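Local coordinates for protein ribulose bisphosphate carboxylase (Hyperthermus butylicus DSM 5456, PDB 6HUN) that probably catalyses the magnesium-dependent carboxylation of ribulose 1,5-bisphosphate to two molecules of 3-phosphoglycerate, as a form III RuBisCO of an archaeal AMP degradation pathway, at residues A[317-331]-A[368-381]. Sequence-based numbering, arbitrary orientation.
Sequences KLARMAGVDHVHVGT and QPWSNIKPVFPVAS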
loop_
_atom_site.group_PDB
_atom_site.type_symbol
_atom_site.label_atom_id
_atom_site.label_comp_id
_atom_site.label_asym_id
_atom_site.label_seq_id
_atom_site.Cartn_x
_atom_site.Cartn_y
_atom_site.Cartn_z
ATOM N N LYS A 317 13.537 2.334 5.422
ATOM C CA LYS A 317 14.244 3.492 4.868
ATOM C C LYS A 317 13.273 4.518 4.278
ATOM O O LYS A 317 13.409 5.733 4.511
ATOM C CB LYS A 317 15.224 2.964 3.813
ATOM C CG LYS A 317 15.823 4.006 2.961
ATOM C CD LYS A 317 16.732 3.333 1.945
ATOM C CE LYS A 317 18.129 3.405 2.386
ATOM N NZ LYS A 317 19.114 3.101 1.306
ATOM N N LEU A 318 12.238 4.060 3.579
ATOM C CA LEU A 318 11.273 5.024 3.017
ATOM C C LEU A 318 10.475 5.694 4.140
ATOM O O LEU A 318 10.121 6.858 4.039
ATOM C CB LEU A 318 10.318 4.307 2.047
ATOM C CG LEU A 318 10.987 3.724 0.768
ATOM C CD1 LEU A 318 9.962 2.811 0.030
ATOM C CD2 LEU A 318 11.358 4.819 -0.147
ATOM N N ALA A 319 10.133 4.936 5.191
ATOM C CA ALA A 319 9.438 5.534 6.341
ATOM C C ALA A 319 10.266 6.640 7.012
ATOM O O ALA A 319 9.741 7.703 7.381
ATOM C CB ALA A 319 9.123 4.427 7.347
ATOM N N ARG A 320 11.577 6.443 7.097
ATOM C CA ARG A 320 12.436 7.459 7.674
ATOM C C ARG A 320 12.510 8.688 6.770
ATOM O O ARG A 320 12.441 9.826 7.239
ATOM C CB ARG A 320 13.822 6.858 7.879
ATOM C CG ARG A 320 14.820 7.930 8.382
ATOM C CD ARG A 320 16.166 7.220 8.805
ATOM N NE ARG A 320 17.153 8.227 9.278
ATOM C CZ ARG A 320 18.432 7.965 9.563
ATOM N NH1 ARG A 320 18.903 6.733 9.406
ATOM N NH2 ARG A 320 19.254 8.948 9.968
ATOM N N MET A 321 12.627 8.472 5.461
ATOM C CA MET A 321 12.591 9.613 4.526
ATOM C C MET A 321 11.281 10.394 4.630
ATOM O O MET A 321 11.277 11.635 4.685
ATOM C CB MET A 321 12.761 9.067 3.103
ATOM C CG MET A 321 14.134 8.509 2.874
ATOM S SD MET A 321 14.198 7.527 1.343
ATOM C CE MET A 321 13.662 8.897 0.348
ATOM N N ALA A 322 10.156 9.665 4.675
ATOM C CA ALA A 322 8.845 10.315 4.647
ATOM C C ALA A 322 8.580 11.038 5.939
ATOM O O ALA A 322 7.875 12.065 5.940
ATOM C CB ALA A 322 7.731 9.288 4.395
ATOM N N GLY A 323 9.144 10.533 7.043
ATOM C CA GLY A 323 9.157 11.327 8.252
ATOM C C GLY A 323 8.530 10.710 9.476
ATOM O O GLY A 323 8.172 11.475 10.381
ATOM N N VAL A 324 8.515 9.351 9.630
ATOM C CA VAL A 324 8.175 8.813 10.957
ATOM C C VAL A 324 9.296 9.134 11.937
ATOM O O VAL A 324 10.474 9.279 11.565
ATOM C CB VAL A 324 7.881 7.297 10.907
ATOM C CG1 VAL A 324 6.816 6.991 9.761
ATOM C CG2 VAL A 324 9.121 6.533 10.679
ATOM N N ASP A 325 8.925 9.282 13.212
ATOM C CA ASP A 325 9.926 9.378 14.271
ATOM C C ASP A 325 10.178 8.048 14.953
ATOM O O ASP A 325 11.208 7.892 15.643
ATOM C CB ASP A 325 9.490 10.358 15.335
ATOM C CG ASP A 325 9.353 11.769 14.777
ATOM O OD1 ASP A 325 10.395 12.380 14.526
ATOM O OD2 ASP A 325 8.214 12.176 14.503
ATOM N N HIS A 326 9.252 7.086 14.808
ATOM C CA HIS A 326 9.412 5.766 15.389
ATOM C C HIS A 326 8.938 4.732 14.369
ATOM O O HIS A 326 7.960 4.959 13.663
ATOM C CB HIS A 326 8.563 5.464 16.637
ATOM C CG HIS A 326 8.371 6.573 17.614
ATOM N ND1 HIS A 326 7.264 6.605 18.439
ATOM C CD2 HIS A 326 9.151 7.613 17.985
ATOM C CE1 HIS A 326 7.374 7.626 19.284
ATOM N NE2 HIS A 326 8.505 8.257 19.023
ATOM N N VAL A 327 9.574 3.561 14.338
ATOM C CA VAL A 327 9.064 2.534 13.391
ATOM C C VAL A 327 9.466 1.152 13.899
ATOM O O VAL A 327 10.535 0.964 14.492
ATOM C CB VAL A 327 9.561 2.772 11.941
ATOM C CG1 VAL A 327 10.990 2.333 11.773
ATOM C CG2 VAL A 327 8.680 1.904 10.917
ATOM N N HIS A 328 8.596 0.181 13.696
ATOM C CA HIS A 328 8.877 -1.153 14.213
ATOM C C HIS A 328 9.828 -1.854 13.236
ATOM O O HIS A 328 9.592 -1.837 12.024
ATOM C CB HIS A 328 7.552 -1.916 14.339
ATOM C CG HIS A 328 7.613 -3.125 15.202
ATOM N ND1 HIS A 328 8.385 -4.221 14.896
ATOM C CD2 HIS A 328 6.975 -3.423 16.359
ATOM C CE1 HIS A 328 8.242 -5.142 15.836
ATOM N NE2 HIS A 328 7.385 -4.686 16.732
ATOM N N VAL A 329 10.870 -2.468 13.767
ATOM C CA VAL A 329 11.910 -3.117 12.980
ATOM C C VAL A 329 11.799 -4.627 13.009
ATOM O O VAL A 329 12.695 -5.327 12.475
ATOM C CB VAL A 329 13.320 -2.708 13.468
ATOM C CG1 VAL A 329 13.567 -1.270 13.150
ATOM C CG2 VAL A 329 13.494 -2.934 14.952
ATOM N N GLY A 330 10.778 -5.166 13.646
ATOM C CA GLY A 330 10.703 -6.613 13.719
ATOM C C GLY A 330 11.603 -7.184 14.793
ATOM O O GLY A 330 12.446 -6.506 15.373
ATOM N N THR A 331 11.426 -8.513 15.037
ATOM C CA THR A 331 11.680 -9.105 16.346
ATOM C C THR A 331 13.026 -9.838 16.416
ATOM O O THR A 331 13.285 -10.731 15.582
ATOM C CB THR A 331 10.534 -10.055 16.659
ATOM O OG1 THR A 331 10.353 -10.928 15.535
ATOM C CG2 THR A 331 9.242 -9.252 16.835
ATOM N N GLN A 368 24.568 4.130 2.400
ATOM C CA GLN A 368 23.580 5.217 2.417
ATOM C C GLN A 368 23.954 6.290 3.454
ATOM O O GLN A 368 23.723 6.092 4.654
ATOM C CB GLN A 368 22.160 4.694 2.689
ATOM C CG GLN A 368 21.146 5.844 2.750
ATOM C CD GLN A 368 20.886 6.430 1.367
ATOM O OE1 GLN A 368 20.254 5.772 0.515
ATOM N NE2 GLN A 368 21.340 7.633 1.135
ATOM N N PRO A 369 24.479 7.453 3.029
ATOM C CA PRO A 369 24.552 8.598 3.955
ATOM C C PRO A 369 23.172 9.208 4.160
ATOM O O PRO A 369 22.299 9.165 3.290
ATOM C CB PRO A 369 25.507 9.598 3.256
ATOM C CG PRO A 369 25.796 9.035 1.863
ATOM C CD PRO A 369 24.813 7.850 1.647
ATOM N N TRP A 370 22.961 9.763 5.343
ATOM C CA TRP A 370 21.650 10.300 5.702
ATOM C C TRP A 370 21.755 11.785 6.020
ATOM O O TRP A 370 21.114 12.290 6.947
ATOM C CB TRP A 370 21.070 9.539 6.896
ATOM C CG TRP A 370 20.539 8.192 6.584
ATOM C CD1 TRP A 370 21.144 7.000 6.789
ATOM C CD2 TRP A 370 19.254 7.916 6.057
ATOM N NE1 TRP A 370 20.327 5.965 6.420
ATOM C CE2 TRP A 370 19.146 6.503 5.950
ATOM C CE3 TRP A 370 18.196 8.724 5.611
ATOM C CZ2 TRP A 370 18.022 5.887 5.449
ATOM C CZ3 TRP A 370 17.043 8.072 5.138
ATOM C CH2 TRP A 370 16.982 6.686 5.065
ATOM N N SER A 371 22.616 12.489 5.292
ATOM C CA SER A 371 22.790 13.913 5.551
ATOM C C SER A 371 21.435 14.624 5.610
ATOM O O SER A 371 20.586 14.412 4.732
ATOM C CB SER A 371 23.659 14.490 4.438
ATOM O OG SER A 371 24.420 15.549 4.931
ATOM N N ASN A 372 21.195 15.379 6.693
ATOM C CA ASN A 372 19.956 16.143 6.896
ATOM C C ASN A 372 18.696 15.291 7.144
ATOM O O ASN A 372 17.579 15.733 6.853
ATOM C CB ASN A 372 19.682 17.066 5.704
ATOM C CG ASN A 372 20.857 17.969 5.427
ATOM O OD1 ASN A 372 21.305 18.096 4.285
ATOM N ND2 ASN A 372 21.407 18.546 6.487
ATOM N N ILE A 373 18.805 14.052 7.586
ATOM C CA ILE A 373 17.618 13.235 7.883
ATOM C C ILE A 373 17.839 12.683 9.301
ATOM O O ILE A 373 18.772 11.936 9.511
ATOM C CB ILE A 373 17.432 12.073 6.877
ATOM C CG1 ILE A 373 17.370 12.538 5.395
ATOM C CG2 ILE A 373 16.197 11.235 7.269
ATOM C CD1 ILE A 373 16.130 13.200 4.984
ATOM N N LYS A 374 16.983 13.074 10.266
ATOM C CA LYS A 374 17.219 12.710 11.665
ATOM C C LYS A 374 17.047 11.205 11.832
ATOM O O LYS A 374 16.378 10.584 11.010
ATOM C CB LYS A 374 16.191 13.395 12.554
ATOM C CG LYS A 374 16.510 14.969 12.740
ATOM C CD LYS A 374 15.373 15.677 13.335
ATOM C CE LYS A 374 15.836 17.180 13.642
ATOM N NZ LYS A 374 14.685 17.969 14.059
ATOM N N PRO A 375 17.700 10.615 12.822
ATOM C CA PRO A 375 17.483 9.188 13.117
ATOM C C PRO A 375 16.098 8.905 13.688
ATOM O O PRO A 375 15.451 9.742 14.311
ATOM C CB PRO A 375 18.573 8.860 14.135
ATOM C CG PRO A 375 18.861 10.160 14.796
ATOM C CD PRO A 375 18.646 11.264 13.762
ATOM N N VAL A 376 15.681 7.666 13.518
ATOM C CA VAL A 376 14.357 7.173 13.892
ATOM C C VAL A 376 14.523 6.258 15.115
ATOM O O VAL A 376 15.459 5.480 15.143
ATOM C CB VAL A 376 13.762 6.381 12.695
ATOM C CG1 VAL A 376 12.533 5.640 13.144
ATOM C CG2 VAL A 376 13.442 7.434 11.563
ATOM N N PHE A 377 13.546 6.250 16.042
ATOM C CA PHE A 377 13.506 5.249 17.140
ATOM C C PHE A 377 13.034 3.896 16.617
ATOM O O PHE A 377 11.873 3.769 16.228
ATOM C CB PHE A 377 12.535 5.683 18.236
ATOM C CG PHE A 377 13.180 6.268 19.468
ATOM C CD1 PHE A 377 14.144 5.540 20.219
ATOM C CD2 PHE A 377 12.812 7.531 19.897
ATOM C CE1 PHE A 377 14.736 6.082 21.379
ATOM C CE2 PHE A 377 13.399 8.081 21.022
ATOM C CZ PHE A 377 14.361 7.390 21.755
ATOM N N PRO A 378 13.849 2.855 16.666
ATOM C CA PRO A 378 13.337 1.514 16.388
ATOM C C PRO A 378 12.443 1.115 17.542
ATOM O O PRO A 378 12.718 1.439 18.714
ATOM C CB PRO A 378 14.599 0.627 16.351
ATOM C CG PRO A 378 15.737 1.546 16.343
ATOM C CD PRO A 378 15.298 2.881 16.929
ATOM N N VAL A 379 11.392 0.385 17.212
ATOM C CA VAL A 379 10.467 -0.136 18.206
ATOM C C VAL A 379 10.642 -1.646 18.285
ATOM O O VAL A 379 10.617 -2.334 17.256
ATOM C CB VAL A 379 9.030 0.250 17.846
ATOM C CG1 VAL A 379 8.044 -0.443 18.790
ATOM C CG2 VAL A 379 8.931 1.800 17.808
ATOM N N ALA A 380 10.859 -2.145 19.498
ATOM C CA ALA A 380 10.976 -3.585 19.720
ATOM C C ALA A 380 9.714 -4.100 20.397
ATOM O O ALA A 380 9.137 -3.434 21.268
ATOM C CB ALA A 380 12.205 -3.892 20.572
ATOM N N SER A 381 9.285 -5.289 20.020
ATOM C CA SER A 381 8.056 -5.819 20.580
ATOM C C SER A 381 8.052 -7.310 20.321
ATOM O O SER A 381 8.814 -7.810 19.494
ATOM C CB SER A 381 6.826 -5.174 19.947
ATOM O OG SER A 381 6.471 -5.939 18.813
#
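Lys-317 NZ donates to Gln-368 OE1 at 3.0 Å, in the plane of the amide carbonyl and on a lone pair. The same ammonium makes a salt bridge to Asp-139 and a hydrogen bond to Val-140 O. This bond lies away from the barrel strands, where helix 312-322 meets strand 368-369. Strands 326-328 and 377-380 are parallel neighbours in the eight-stranded TIM barrel of the catalytic domain.

With chi1 at 175° and an extended chain, Arg-320 reaches out from the helix and lays its guanidinium flat on one face of the Trp-370 indole, planes 12° apart, as a cation-pi stack. Arg-320 NE donates to Lys-374 O at 3.0 Å and Arg-320 NH2 to Ile-373 O at 3.1 Å, both from above the carbonyl planes. NH1 goes to Ile-350 O and Glu-353 O. A leucine here would probably leave these carbonyls without their donors and the indole without its cation. Met-321 CG meets the indole edge at CZ3.

Val-376 CG2 packs on Arg-320 CG, and Val-376 CG1 on Val-327 CG1. The strands pair through Phe-377 N to Asp-325 O, Val-327 N to Phe-377 O and Val-379 N to Val-327 O.

At the C-terminal strand ends, two predicted substrate-binding residues meet. Val-379 O sits over the His-328 ring. Gly-330 N donates to His-328 ND1, while His-328 NE2 lies 2.6 Å from Ser-381 OG in a nearly straight hydrogen bond at the ring edge.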